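Local coordinates for phosphate ABC transporter, phosphate-binding protein (PDB 4Q8R) that probably serves as the high-affinity phosphate-binding component of an ABC-type transporter, capturing phosphate outside the membrane for uptake into the cell, at residues 16-21 with 236-242; 12-16 with 174-178; 73-79 with 205-211. All coordinates share one frame. Where two conformers were deposited one is given. Numbering follows the deposited sequence.

Interaction 1: residues 16-21 with 236-242. With ZN (zinc ion), chain C.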
ATOM      1  N   PRO A  16      -8.052  -4.186  -2.897  1.00 28.87           N
ATOM      2  CA  PRO A  16      -8.407  -4.805  -4.175  1.00 29.93           C
ATOM      3  C   PRO A  16      -8.159  -6.318  -4.112  1.00 27.18           C
ATOM      4  O   PRO A  16      -9.041  -7.104  -4.504  1.00 31.82           O
ATOM      5  CB  PRO A  16      -7.463  -4.119  -5.164  1.00 30.74           C
ATOM      6  CG  PRO A  16      -7.425  -2.683  -4.595  1.00 33.29           C
ATOM      7  CD  PRO A  16      -7.294  -2.934  -3.107  1.00 31.79           C
ATOM      8  N   VAL A  17      -7.019  -6.736  -3.578  1.00 27.67           N
ATOM      9  CA  VAL A  17      -6.745  -8.194  -3.525  1.00 27.80           C
ATOM     10  C   VAL A  17      -7.625  -8.937  -2.556  1.00 27.34           C
ATOM     11  O   VAL A  17      -8.070 -10.061  -2.835  1.00 28.53           O
ATOM     12  CB  VAL A  17      -5.247  -8.509  -3.321  1.00 25.72           C
ATOM     13  CG1 VAL A  17      -4.710  -8.211  -1.925  1.00 26.11           C
ATOM     14  CG2 VAL A  17      -4.945  -9.976  -3.683  1.00 27.40           C
ATOM     15  N   MET A  18      -7.897  -8.350  -1.399  1.00 26.55           N
ATOM     16  CA  MET A  18      -8.793  -8.979  -0.493  1.00 25.29           C
ATOM     17  C   MET A  18     -10.192  -9.176  -1.053  1.00 28.10           C
ATOM     18  O   MET A  18     -10.840 -10.260  -0.837  1.00 27.88           O
ATOM     19  CB  MET A  18      -8.884  -8.138   0.823  1.00 24.19           C
ATOM     20  CG  MET A  18      -9.460  -8.955   2.001  1.00 29.84           C
ATOM     21  SD  MET A  18      -8.427 -10.375   2.497  1.00 33.66           S
ATOM     22  CE  MET A  18      -6.934  -9.655   3.002  1.00 34.36           C
ATOM     23  N   GLU A  19     -10.704  -8.189  -1.817  1.00 28.95           N
ATOM     24  CA  GLU A  19     -12.020  -8.335  -2.459  1.00 30.69           C
ATOM     25  C   GLU A  19     -11.966  -9.505  -3.501  1.00 28.08           C
ATOM     26  O   GLU A  19     -12.887 -10.344  -3.587  1.00 28.62           O
ATOM     27  CB  GLU A  19     -12.455  -7.076  -3.211  1.00 30.33           C
ATOM     28  CG  GLU A  19     -12.682  -5.828  -2.324  1.00 36.67           C
ATOM     29  CD  GLU A  19     -13.023  -4.572  -3.140  1.00 46.37           C
ATOM     30  OE1 GLU A  19     -13.152  -4.635  -4.411  1.00 46.84           O
ATOM     31  OE2 GLU A  19     -13.186  -3.532  -2.501  1.00 49.80           O
ATOM     32  N   ALA A  20     -10.889  -9.567  -4.264  1.00 27.94           N
ATOM     33  CA  ALA A  20     -10.740 -10.642  -5.272  1.00 31.66           C
ATOM     34  C   ALA A  20     -10.666 -11.993  -4.594  1.00 29.58           C
ATOM     35  O   ALA A  20     -11.269 -13.007  -5.067  1.00 30.36           O
ATOM     36  CB  ALA A  20      -9.493 -10.380  -6.105  1.00 31.14           C
ATOM     37  N   GLU A  21      -9.934 -12.058  -3.504  1.00 30.69           N
ATOM     38  CA  GLU A  21      -9.845 -13.268  -2.702  1.00 28.72           C
ATOM     39  C   GLU A  21     -11.190 -13.706  -2.186  1.00 28.95           C
ATOM     40  O   GLU A  21     -11.548 -14.918  -2.262  1.00 30.20           O
ATOM     41  CB  GLU A  21      -8.832 -13.153  -1.554  1.00 26.96           C
ATOM     42  CG  GLU A  21      -7.373 -12.847  -1.928  1.00 28.27           C
ATOM     43  CD  GLU A  21      -6.596 -14.030  -2.527  1.00 31.90           C
ATOM     44  OE1 GLU A  21      -7.169 -15.148  -2.676  1.00 34.15           O
ATOM     45  OE2 GLU A  21      -5.413 -13.810  -2.871  1.00 34.79           O
ATOM     46  N   ILE A 236      -4.234 -15.122  -7.413  1.00 34.62           N
ATOM     47  CA  ILE A 236      -5.047 -13.906  -7.331  1.00 31.50           C
ATOM     48  C   ILE A 236      -4.151 -12.723  -6.873  1.00 33.96           C
ATOM     49  O   ILE A 236      -4.267 -11.658  -7.418  1.00 33.46           O
ATOM     50  CB  ILE A 236      -6.252 -14.114  -6.357  1.00 29.70           C
ATOM     51  CG1 ILE A 236      -7.291 -15.050  -7.020  1.00 34.34           C
ATOM     52  CG2 ILE A 236      -6.903 -12.823  -5.957  1.00 32.36           C
ATOM     53  CD1 ILE A 236      -8.266 -15.744  -6.085  1.00 33.89           C
ATOM     54  N   VAL A 237      -3.222 -12.974  -5.950  1.00 30.60           N
ATOM     55  CA  VAL A 237      -2.245 -11.970  -5.489  1.00 32.89           C
ATOM     56  C   VAL A 237      -1.449 -11.520  -6.694  1.00 31.89           C
ATOM     57  O   VAL A 237      -1.302 -10.309  -6.944  1.00 31.38           O
ATOM     58  CB  VAL A 237      -1.335 -12.604  -4.401  1.00 32.38           C
ATOM     59  CG1 VAL A 237       0.087 -12.098  -4.311  1.00 33.49           C
ATOM     60  CG2 VAL A 237      -2.058 -12.659  -3.057  1.00 32.30           C
ATOM     61  N   ALA A 238      -0.943 -12.502  -7.466  1.00 32.73           N
ATOM     62  CA  ALA A 238      -0.141 -12.129  -8.670  1.00 31.39           C
ATOM     63  C   ALA A 238      -0.961 -11.292  -9.650  1.00 34.67           C
ATOM     64  O   ALA A 238      -0.412 -10.353 -10.263  1.00 36.04           O
ATOM     65  CB  ALA A 238       0.399 -13.361  -9.405  1.00 32.63           C
ATOM     66  N   LYS A 239      -2.238 -11.655  -9.853  1.00 34.98           N
ATOM     67  CA  LYS A 239      -3.110 -10.929 -10.823  1.00 33.57           C
ATOM     68  C   LYS A 239      -3.388  -9.460 -10.419  1.00 33.62           C
ATOM     69  O   LYS A 239      -3.693  -8.625 -11.268  1.00 35.77           O
ATOM     70  CB  LYS A 239      -4.412 -11.698 -11.132  1.00 35.26           C
ATOM     71  CG  LYS A 239      -4.156 -12.860 -12.084  1.00 43.87           C
ATOM     72  CD  LYS A 239      -5.335 -13.843 -12.130  1.00 66.27           C
ATOM     73  CE  LYS A 239      -6.560 -13.233 -12.801  1.00 68.94           C
ATOM     74  NZ  LYS A 239      -7.218 -14.226 -13.723  1.00 74.45           N
ATOM     75  N   GLU A 240      -3.302  -9.195  -9.123  1.00 32.23           N
ATOM     76  CA  GLU A 240      -3.477  -7.842  -8.558  1.00 27.58           C
ATOM     77  C   GLU A 240      -2.141  -7.069  -8.516  1.00 31.19           C
ATOM     78  O   GLU A 240      -2.034  -6.084  -7.789  1.00 32.69           O
ATOM     79  CB  GLU A 240      -4.131  -7.962  -7.180  1.00 32.52           C
ATOM     80  CG  GLU A 240      -5.505  -8.555  -7.229  1.00 38.37           C
ATOM     81  CD  GLU A 240      -6.540  -7.683  -7.904  1.00 39.36           C
ATOM     82  OE1 GLU A 240      -6.423  -6.472  -7.840  1.00 42.69           O
ATOM     83  OE2 GLU A 240      -7.524  -8.210  -8.449  1.00 43.68           O
ATOM     84  N   HIS A 241      -1.149  -7.495  -9.315  1.00 33.01           N
ATOM     85  CA  HIS A 241       0.177  -6.874  -9.405  1.00 33.26           C
ATOM     86  C   HIS A 241       1.009  -6.898  -8.112  1.00 31.42           C
ATOM     87  O   HIS A 241       1.886  -6.091  -7.889  1.00 33.52           O
ATOM     88  CB  HIS A 241       0.025  -5.444  -9.887  1.00 38.42           C
ATOM     89  CG  HIS A 241      -0.914  -5.314 -11.038  1.00 44.81           C
ATOM     90  ND1 HIS A 241      -0.691  -5.960 -12.242  1.00 47.15           N
ATOM     91  CD2 HIS A 241      -2.091  -4.664 -11.172  1.00 51.59           C
ATOM     92  CE1 HIS A 241      -1.681  -5.690 -13.077  1.00 53.68           C
ATOM     93  NE2 HIS A 241      -2.539  -4.897 -12.455  1.00 55.64           N
ATOM     94  N   LEU A 242       0.766  -7.915  -7.310  1.00 30.96           N
ATOM     95  CA  LEU A 242       1.529  -8.179  -6.113  1.00 32.87           C
ATOM     96  C   LEU A 242       2.565  -9.256  -6.296  1.00 33.65           C
ATOM     97  O   LEU A 242       2.616  -9.913  -7.348  1.00 36.41           O
ATOM     98  CB  LEU A 242       0.581  -8.551  -5.014  1.00 29.26           C
ATOM     99  CG  LEU A 242      -0.610  -7.594  -4.789  1.00 25.84           C
ATOM    100  CD1 LEU A 242      -1.517  -8.128  -3.689  1.00 27.59           C
ATOM    101  CD2 LEU A 242      -0.156  -6.157  -4.455  1.00 27.42           C
TER
HETATM  102 ZN    ZN C 302      -4.730  -4.410 -13.030  1.00 94.81          ZN
HETATM  103  O   HOH W   1     -10.044  -6.582  -7.180  1.00 60.10           O
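Two glutamates take part in what is otherwise a small apolar contact. E21 is buried, and its OE2 lies 3.6 Å from both I236 CG2 and V237 CG2. E240 brings OE2 to 3.8 Å from A20 CB and OE1 to 3.7 Å from P16 CB. Its polar tie to residues 16-21 of helix 15-28 runs through water: one molecule gives a proton to P16 O at 2.9 Å and another to E240 OE2 at 3.3 Å. Between the acids, V17 CG2 sits 4.0 Å from V237 CG2 and V17 CG1 3.6 Å from L242 CD1. A20, small enough to let the second helix come close, meets I236 CG2 through its CB at 3.6 Å. Helix 231-239 ends in a turn in which H241 has positive phi; L242 N bonds to V237 O (3.2 Å) and H241 N to A238 O (3.1 Å). This turn sends L242 back into the core, against A77 and D79 of strand 71-86, while the H241 ring leads off to bind zinc through NE2 at 2.3 Å. The two bonds and the positive phi make a Schellman motif, here at the end of the C-terminal helix packed beside helix 15-28 of the alpha/beta lobe.

Interaction 2: residues 12-16 with 174-178. With PO4 (phosphate ion), chain B.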
ATOM      1  N   THR A  12      -6.031   0.157   2.687  1.00 18.50           N
ATOM      2  CA  THR A  12      -6.568   0.420   1.391  1.00 20.99           C
ATOM      3  C   THR A  12      -5.731  -0.267   0.295  1.00 19.38           C
ATOM      4  O   THR A  12      -6.277  -0.595  -0.769  1.00 20.85           O
ATOM      5  CB  THR A  12      -6.743   1.928   1.086  1.00 18.96           C
ATOM      6  OG1 THR A  12      -5.480   2.574   0.977  1.00 19.78           O
ATOM      7  CG2 THR A  12      -7.595   2.579   2.150  1.00 18.70           C
ATOM      8  N   SER A  13      -4.439  -0.457   0.523  1.00 20.23           N
ATOM      9  CA  SER A  13      -3.567  -1.085  -0.471  1.00 19.56           C
ATOM     10  C   SER A  13      -4.000  -2.548  -0.656  1.00 23.01           C
ATOM     11  O   SER A  13      -3.976  -3.052  -1.782  1.00 24.23           O
ATOM     12  CB  SER A  13      -2.120  -1.071  -0.018  1.00 20.89           C
ATOM     13  OG  SER A  13      -1.638   0.241   0.238  1.00 20.80           O
ATOM     14  N   VAL A  14      -4.408  -3.171   0.446  1.00 22.16           N
ATOM     15  CA  VAL A  14      -4.815  -4.592   0.419  1.00 24.49           C
ATOM     16  C   VAL A  14      -6.214  -4.771  -0.075  1.00 24.49           C
ATOM     17  O   VAL A  14      -6.567  -5.886  -0.481  1.00 23.55           O
ATOM     18  CB  VAL A  14      -4.636  -5.259   1.848  1.00 22.87           C
ATOM     19  CG1 VAL A  14      -4.902  -6.778   1.845  1.00 25.72           C
ATOM     20  CG2 VAL A  14      -3.224  -5.084   2.331  1.00 26.04           C
ATOM     21  N   GLY A  15      -7.043  -3.733  -0.098  1.00 28.76           N
ATOM     22  CA  GLY A  15      -8.454  -3.859  -0.436  1.00 30.31           C
ATOM     23  C   GLY A  15      -8.745  -4.571  -1.782  1.00 29.27           C
ATOM     24  O   GLY A  15      -9.564  -5.496  -1.794  1.00 30.04           O
ATOM     25  N   PRO A  16      -8.052  -4.186  -2.897  1.00 28.87           N
ATOM     26  CA  PRO A  16      -8.407  -4.805  -4.175  1.00 29.93           C
ATOM     27  C   PRO A  16      -8.159  -6.318  -4.112  1.00 27.18           C
ATOM     28  O   PRO A  16      -9.041  -7.104  -4.504  1.00 31.82           O
ATOM     29  CB  PRO A  16      -7.463  -4.119  -5.164  1.00 30.74           C
ATOM     30  CG  PRO A  16      -7.425  -2.683  -4.595  1.00 33.29           C
ATOM     31  CD  PRO A  16      -7.294  -2.934  -3.107  1.00 31.79           C
ATOM     32  N   SER A 174       0.346   1.724  -3.791  1.00 21.81           N
ATOM     33  CA  SER A 174       0.594   0.311  -4.113  1.00 20.35           C
ATOM     34  C   SER A 174       0.549   0.070  -5.648  1.00 22.60           C
ATOM     35  O   SER A 174      -0.300   0.630  -6.343  1.00 22.31           O
ATOM     36  CB  SER A 174      -0.510  -0.526  -3.479  1.00 23.18           C
ATOM     37  OG  SER A 174      -0.582  -1.834  -4.027  1.00 24.55           O
ATOM     38  N   PHE A 175       1.415  -0.813  -6.115  1.00 22.67           N
ATOM     39  CA  PHE A 175       1.430  -1.220  -7.509  1.00 25.67           C
ATOM     40  C   PHE A 175       0.037  -1.729  -7.933  1.00 29.26           C
ATOM     41  O   PHE A 175      -0.314  -1.684  -9.148  1.00 28.97           O
ATOM     42  CB  PHE A 175       2.374  -2.389  -7.690  1.00 25.89           C
ATOM     43  CG  PHE A 175       3.843  -2.069  -7.720  1.00 29.41           C
ATOM     44  CD1 PHE A 175       4.387  -0.805  -7.416  1.00 29.39           C
ATOM     45  CD2 PHE A 175       4.760  -3.124  -8.075  1.00 30.37           C
ATOM     46  CE1 PHE A 175       5.735  -0.612  -7.465  1.00 29.09           C
ATOM     47  CE2 PHE A 175       6.101  -2.899  -8.172  1.00 30.83           C
ATOM     48  CZ  PHE A 175       6.613  -1.626  -7.825  1.00 29.57           C
ATOM     49  N   SER A 176      -0.737  -2.273  -6.964  1.00 26.00           N
ATOM     50  CA  SER A 176      -2.070  -2.790  -7.202  1.00 28.58           C
ATOM     51  C   SER A 176      -3.025  -1.766  -7.835  1.00 26.45           C
ATOM     52  O   SER A 176      -4.011  -2.094  -8.473  1.00 31.10           O
ATOM     53  CB  SER A 176      -2.691  -3.371  -5.903  1.00 28.15           C
ATOM     54  OG  SER A 176      -3.646  -4.284  -6.223  1.00 38.12           O
ATOM     55  N   TYR A 177      -2.734  -0.477  -7.596  1.00 25.26           N
ATOM     56  CA  TYR A 177      -3.568   0.605  -8.115  1.00 28.17           C
ATOM     57  C   TYR A 177      -2.996   1.253  -9.360  1.00 26.51           C
ATOM     58  O   TYR A 177      -3.631   2.140  -9.923  1.00 27.85           O
ATOM     59  CB  TYR A 177      -3.723   1.710  -7.071  1.00 23.51           C
ATOM     60  CG  TYR A 177      -4.679   1.360  -5.938  1.00 24.66           C
ATOM     61  CD1 TYR A 177      -4.324   0.445  -4.938  1.00 25.11           C
ATOM     62  CD2 TYR A 177      -5.942   1.942  -5.892  1.00 24.88           C
ATOM     63  CE1 TYR A 177      -5.210   0.156  -3.892  1.00 22.49           C
ATOM     64  CE2 TYR A 177      -6.828   1.634  -4.890  1.00 25.28           C
ATOM     65  CZ  TYR A 177      -6.481   0.747  -3.894  1.00 23.95           C
ATOM     66  OH  TYR A 177      -7.411   0.593  -2.892  1.00 24.94           O
ATOM     67  N   VAL A 178      -1.807   0.863  -9.783  1.00 24.62           N
ATOM     68  CA  VAL A 178      -1.167   1.538 -10.946  1.00 27.77           C
ATOM     69  C   VAL A 178      -1.816   1.027 -12.230  1.00 34.70           C
ATOM     70  O   VAL A 178      -2.051  -0.147 -12.364  1.00 34.93           O
ATOM     71  CB  VAL A 178       0.348   1.331 -10.982  1.00 26.51           C
ATOM     72  CG1 VAL A 178       0.933   1.952 -12.254  1.00 30.99           C
ATOM     73  CG2 VAL A 178       1.011   1.955  -9.739  1.00 28.19           C
TER
HETATM   74  P   PO4 B 301      -2.818   1.746   3.538  1.00 18.74           P
HETATM   75  O1  PO4 B 301      -2.649   1.422   5.030  1.00 19.76           O
HETATM   76  O2  PO4 B 301      -4.228   2.202   3.230  1.00 18.95           O
HETATM   77  O3  PO4 B 301      -1.733   2.713   3.084  1.00 17.99           O
HETATM   78  O4  PO4 B 301      -2.527   0.424   2.751  1.00 19.61           O
HETATM   79  O   HOH W   2      -1.443   2.365  -1.576  1.00 22.71           O
HETATM   80  O   HOH W   3      -4.471  -5.153  -3.542  1.00 27.63           O
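Y177 overlaps P16, its CZ 3.6 Å from P16 CG, and approaches S13 as well, its CE1 lying 4.0 Å from S13 CA. The phenol is long enough to reach across from the 3-10 turn 175-177 to the start of helix 15-28, where Y177 OH donates a hydrogen bond to T12 O at 2.7 Å. P16 suits the first turn of a helix, since the missing amide proton costs nothing there, and its ring offers the tyrosine a rigid apolar surface. Nearby, S13 CB and S174 CB pack at 3.9 Å, and two waters fill the remaining polar gaps. One donates to S13 OG (2.8 Å) and accepts from S174 N (2.9 Å); the other donates to both S13 O (2.8 Å) and S176 OG (2.9 Å). S174 OG accepts from S176 N at 3.0 Å, forming an ST turn that starts the 3-10 segment, and also bonds to D79; S176 OG bonds to E240 O. T12 and S13 also bind the phosphate. T12 N (2.8 Å) and T12 OG1 (2.6 Å) donate to phosphate O2, and S13 N (3.1 Å) and S13 OG (2.7 Å) to phosphate O4, while S11, S41, S59, S129, G130 and T131 are also hydrogen-bonded to it. Small hydroxyl residues and backbone amides near a helix N terminus surround the anion, as is typical of the inter-lobe phosphate pocket of PstS-like periplasmic binding proteins.

Interaction 3: residues 73-79 with 205-211. With ZN (zinc ion), chain F.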
ATOM      1  N   GLU A  73       0.686 -12.663  12.983  1.00 37.81           N
ATOM      2  CA  GLU A  73       0.756 -12.137  11.642  0.59 35.38           C
ATOM      3  C   GLU A  73       0.934 -13.189  10.608  1.00 35.65           C
ATOM      4  O   GLU A  73       1.650 -14.197  10.797  1.00 40.51           O
ATOM      5  CB  GLU A  73       1.906 -11.166  11.530  0.59 40.25           C
ATOM      6  CG  GLU A  73       2.033 -10.322  12.752  0.59 40.81           C
ATOM      7  CD  GLU A  73       3.355  -9.640  12.745  0.59 41.20           C
ATOM      8  OE1 GLU A  73       4.089  -9.766  13.735  0.59 55.05           O
ATOM      9  OE2 GLU A  73       3.695  -9.053  11.699  0.59 42.48           O
ATOM     10  N   VAL A  74       0.270 -12.981   9.493  1.00 33.14           N
ATOM     11  CA  VAL A  74       0.428 -13.886   8.337  1.00 32.97           C
ATOM     12  C   VAL A  74       0.731 -12.990   7.122  1.00 33.86           C
ATOM     13  O   VAL A  74      -0.122 -12.188   6.708  1.00 32.98           O
ATOM     14  CB  VAL A  74      -0.852 -14.716   8.064  1.00 35.01           C
ATOM     15  CG1 VAL A  74      -0.734 -15.497   6.798  1.00 43.53           C
ATOM     16  CG2 VAL A  74      -1.124 -15.631   9.218  1.00 46.61           C
ATOM     17  N   GLU A  75       1.908 -13.175   6.540  1.00 33.83           N
ATOM     18  CA  GLU A  75       2.238 -12.495   5.331  1.00 33.60           C
ATOM     19  C   GLU A  75       1.430 -13.152   4.181  1.00 36.32           C
ATOM     20  O   GLU A  75       1.569 -14.372   3.923  1.00 35.56           O
ATOM     21  CB  GLU A  75       3.749 -12.544   5.129  1.00 38.05           C
ATOM     22  CG  GLU A  75       4.287 -11.730   4.003  1.00 48.82           C
ATOM     23  CD  GLU A  75       5.841 -11.758   3.907  1.00 56.50           C
ATOM     24  OE1 GLU A  75       6.540 -11.784   4.959  1.00 71.35           O
ATOM     25  OE2 GLU A  75       6.386 -11.734   2.772  1.00 78.98           O
ATOM     26  N   ILE A  76       0.627 -12.366   3.464  1.00 30.62           N
ATOM     27  CA  ILE A  76      -0.154 -12.874   2.312  1.00 31.18           C
ATOM     28  C   ILE A  76       0.327 -12.483   0.904  1.00 31.01           C
ATOM     29  O   ILE A  76      -0.051 -13.118  -0.085  1.00 32.11           O
ATOM     30  CB  ILE A  76      -1.645 -12.532   2.398  1.00 28.52           C
ATOM     31  CG1 ILE A  76      -1.867 -11.017   2.445  1.00 27.46           C
ATOM     32  CG2 ILE A  76      -2.288 -13.157   3.617  1.00 30.70           C
ATOM     33  CD1 ILE A  76      -3.351 -10.608   2.380  1.00 33.28           C
ATOM     34  N   ALA A  77       1.193 -11.482   0.851  1.00 29.26           N
ATOM     35  CA  ALA A  77       1.776 -10.923  -0.389  1.00 30.79           C
ATOM     36  C   ALA A  77       2.903  -9.973  -0.006  1.00 29.00           C
ATOM     37  O   ALA A  77       3.003  -9.550   1.165  1.00 30.96           O
ATOM     38  CB  ALA A  77       0.749 -10.204  -1.237  1.00 31.81           C
ATOM     39  N   TYR A  78       3.742  -9.650  -0.989  1.00 32.72           N
ATOM     40  CA  TYR A  78       4.608  -8.464  -0.890  1.00 31.77           C
ATOM     41  C   TYR A  78       4.108  -7.499  -1.947  1.00 27.16           C
ATOM     42  O   TYR A  78       3.443  -7.902  -2.913  1.00 30.29           O
ATOM     43  CB  TYR A  78       6.089  -8.853  -0.983  1.00 35.13           C
ATOM     44  CG  TYR A  78       6.988  -8.275   0.016  1.00 44.85           C
ATOM     45  CD1 TYR A  78       7.057  -8.782   1.329  1.00 49.31           C
ATOM     46  CD2 TYR A  78       7.820  -7.160  -0.333  1.00 57.83           C
ATOM     47  CE1 TYR A  78       7.923  -8.180   2.262  1.00 57.52           C
ATOM     48  CE2 TYR A  78       8.678  -6.564   0.580  1.00 50.82           C
ATOM     49  CZ  TYR A  78       8.730  -7.056   1.877  1.00 64.73           C
ATOM     50  OH  TYR A  78       9.570  -6.415   2.773  1.00 53.98           O
ATOM     51  N   ASP A  79       4.375  -6.217  -1.742  1.00 27.44           N
ATOM     52  CA  ASP A  79       3.811  -5.159  -2.541  1.00 26.93           C
ATOM     53  C   ASP A  79       4.837  -4.031  -2.752  1.00 27.92           C
ATOM     54  O   ASP A  79       5.429  -3.512  -1.782  1.00 28.76           O
ATOM     55  CB  ASP A  79       2.574  -4.577  -1.860  1.00 27.88           C
ATOM     56  CG  ASP A  79       1.922  -3.448  -2.640  1.00 26.27           C
ATOM     57  OD1 ASP A  79       1.529  -3.598  -3.810  1.00 28.21           O
ATOM     58  OD2 ASP A  79       1.710  -2.382  -2.066  1.00 27.56           O
ATOM     59  N   SER A 205       9.207  -1.258  -1.157  1.00 28.56           N
ATOM     60  CA  SER A 205       8.280  -2.366  -1.043  1.00 24.82           C
ATOM     61  C   SER A 205       8.003  -2.706   0.411  1.00 25.62           C
ATOM     62  O   SER A 205       8.743  -2.279   1.291  1.00 27.67           O
ATOM     63  CB  SER A 205       8.865  -3.589  -1.791  1.00 28.88           C
ATOM     64  OG  SER A 205      10.013  -4.093  -1.168  1.00 32.44           O
ATOM     65  N   ARG A 206       6.979  -3.517   0.652  1.00 25.93           N
ATOM     66  CA  ARG A 206       6.531  -3.782   2.003  1.00 25.08           C
ATOM     67  C   ARG A 206       5.617  -5.035   2.002  1.00 27.35           C
ATOM     68  O   ARG A 206       5.124  -5.444   0.931  1.00 27.21           O
ATOM     69  CB  ARG A 206       5.839  -2.547   2.635  1.00 28.36           C
ATOM     70  CG  ARG A 206       5.015  -1.711   1.691  1.00 26.12           C
ATOM     71  CD  ARG A 206       3.741  -2.468   1.283  1.00 24.58           C
ATOM     72  NE  ARG A 206       2.889  -1.738   0.367  1.00 24.83           N
ATOM     73  CZ  ARG A 206       2.122  -0.718   0.698  1.00 23.11           C
ATOM     74  NH1 ARG A 206       1.398  -0.155  -0.227  1.00 23.20           N
ATOM     75  NH2 ARG A 206       2.119  -0.233   1.966  1.00 23.31           N
ATOM     76  N   PRO A 207       5.463  -5.687   3.159  1.00 28.51           N
ATOM     77  CA  PRO A 207       4.516  -6.832   3.203  1.00 26.97           C
ATOM     78  C   PRO A 207       3.056  -6.401   3.263  1.00 25.37           C
ATOM     79  O   PRO A 207       2.707  -5.301   3.739  1.00 25.67           O
ATOM     80  CB  PRO A 207       4.883  -7.525   4.527  1.00 30.95           C
ATOM     81  CG  PRO A 207       5.300  -6.352   5.438  1.00 30.11           C
ATOM     82  CD  PRO A 207       6.111  -5.469   4.464  1.00 30.89           C
ATOM     83  N   PHE A 208       2.192  -7.313   2.835  1.00 25.28           N
ATOM     84  CA  PHE A 208       0.776  -7.346   3.167  1.00 26.15           C
ATOM     85  C   PHE A 208       0.598  -8.395   4.238  1.00 28.62           C
ATOM     86  O   PHE A 208       1.046  -9.541   4.046  1.00 27.47           O
ATOM     87  CB  PHE A 208      -0.097  -7.659   1.976  1.00 27.60           C
ATOM     88  CG  PHE A 208      -0.284  -6.541   0.967  1.00 25.20           C
ATOM     89  CD1 PHE A 208       0.274  -5.244   1.105  1.00 25.89           C
ATOM     90  CD2 PHE A 208      -1.101  -6.767  -0.153  1.00 26.76           C
ATOM     91  CE1 PHE A 208       0.023  -4.264   0.159  1.00 26.25           C
ATOM     92  CE2 PHE A 208      -1.370  -5.779  -1.059  1.00 23.25           C
ATOM     93  CZ  PHE A 208      -0.806  -4.514  -0.914  1.00 25.43           C
ATOM     94  N   LEU A 209      -0.010  -7.989   5.361  1.00 26.91           N
ATOM     95  CA  LEU A 209      -0.266  -8.867   6.499  1.00 28.75           C
ATOM     96  C   LEU A 209      -1.727  -8.979   6.795  1.00 26.79           C
ATOM     97  O   LEU A 209      -2.490  -7.989   6.716  1.00 27.47           O
ATOM     98  CB  LEU A 209       0.442  -8.357   7.773  1.00 29.38           C
ATOM     99  CG  LEU A 209       1.926  -8.077   7.727  1.00 29.44           C
ATOM    100  CD1 LEU A 209       2.378  -7.448   9.038  1.00 34.18           C
ATOM    101  CD2 LEU A 209       2.696  -9.339   7.370  1.00 31.97           C
ATOM    102  N   ALA A 210      -2.151 -10.210   7.127  1.00 28.32           N
ATOM    103  CA  ALA A 210      -3.391 -10.459   7.798  1.00 25.48           C
ATOM    104  C   ALA A 210      -2.997 -10.688   9.272  1.00 31.40           C
ATOM    105  O   ALA A 210      -2.077 -11.509   9.542  1.00 29.84           O
ATOM    106  CB  ALA A 210      -4.001 -11.740   7.228  1.00 26.09           C
ATOM    107  N   VAL A 211      -3.642  -9.967  10.203  1.00 28.08           N
ATOM    108  CA  VAL A 211      -3.338 -10.009  11.580  1.00 29.24           C
ATOM    109  C   VAL A 211      -4.608 -10.323  12.371  1.00 26.65           C
ATOM    110  O   VAL A 211      -5.715  -9.955  11.993  1.00 27.21           O
ATOM    111  CB  VAL A 211      -2.654  -8.715  12.123  1.00 27.04           C
ATOM    112  CG1 VAL A 211      -1.405  -8.407  11.329  1.00 28.85           C
ATOM    113  CG2 VAL A 211      -3.625  -7.520  12.135  1.00 28.12           C
TER
HETATM  114 ZN    ZN F 305       5.770  -8.438  12.004  0.80 35.63          ZN
HETATM  115  O   HOH W   4       6.350  -8.965  10.433  1.00 57.84           O
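S205 opens the strand beside Y78: its OG lies near the plane of the Y78 ring, 3.3 Å from CE2, and its CA makes a CA-H...O contact of 3.2 Å with D79 O. At R206 the backbone pairs twice with D79, R206 N to D79 O and D79 N to R206 O, both 2.9 Å. The side chains meet as well, in a salt bridge from R206 NE (2.8 Å) and NH1 (2.9 Å) to D79 OD2. The buried arginine is thus neutralised, while NH1 also bonds to T131 and NH2 to S59 O, two residues that hold the bound phosphate. P207 can spare its amide proton because it faces Y78 in a non-hydrogen-bonded pair; the Y78 ring lies over P207 N, with CE1 3.8 Å from P207 CB. F208 stands opposite a beta bulge: I76 N donates to F208 O and F208 N to A77 O, both 2.9 Å, so two residues of strand 73-79 match one here. Its ring covers D79 CB, 3.3 Å from F208 CE1. L209 turns to the same face as E73, whose OE2 lies 3.4 Å from L209 CD1. E73 OE2 binds zinc at 2.2 Å, with D61 and a water as further ligands, and E73 OE1 is in a salt bridge with K67. A210, its CB 4.2 Å from I76 CG2, exchanges bonds with V74 (V74 N to A210 O 2.8 Å, A210 N to V74 O 2.9 Å). Two long antiparallel strands, one running on into the other lobe, are characteristic of the hinge of type II periplasmic binding proteins.

In the fold
From the N terminus, the chain enters helix 15-28 through residues 12-16, then passes into strand 71-86 and on through the second lobe. Interaction 2 closes the first loop when 174-178 returns to the helix start; interaction 3 closes the next as 205-211 pairs with 73-79, and the two cross. Interaction 1 closes last, its 236-242 segment returning to 16-21, so interaction 3 is nested within it while interaction 2 crosses it. P16 belongs to both helix contacts, S176 OG meets E240 O, and L242 packs on F208 and D79. Helix 15-28, the C-terminal helix, the paired strands and the 174-178 loop are thereby joined into one cluster, of which interaction 2 reaches the phosphate.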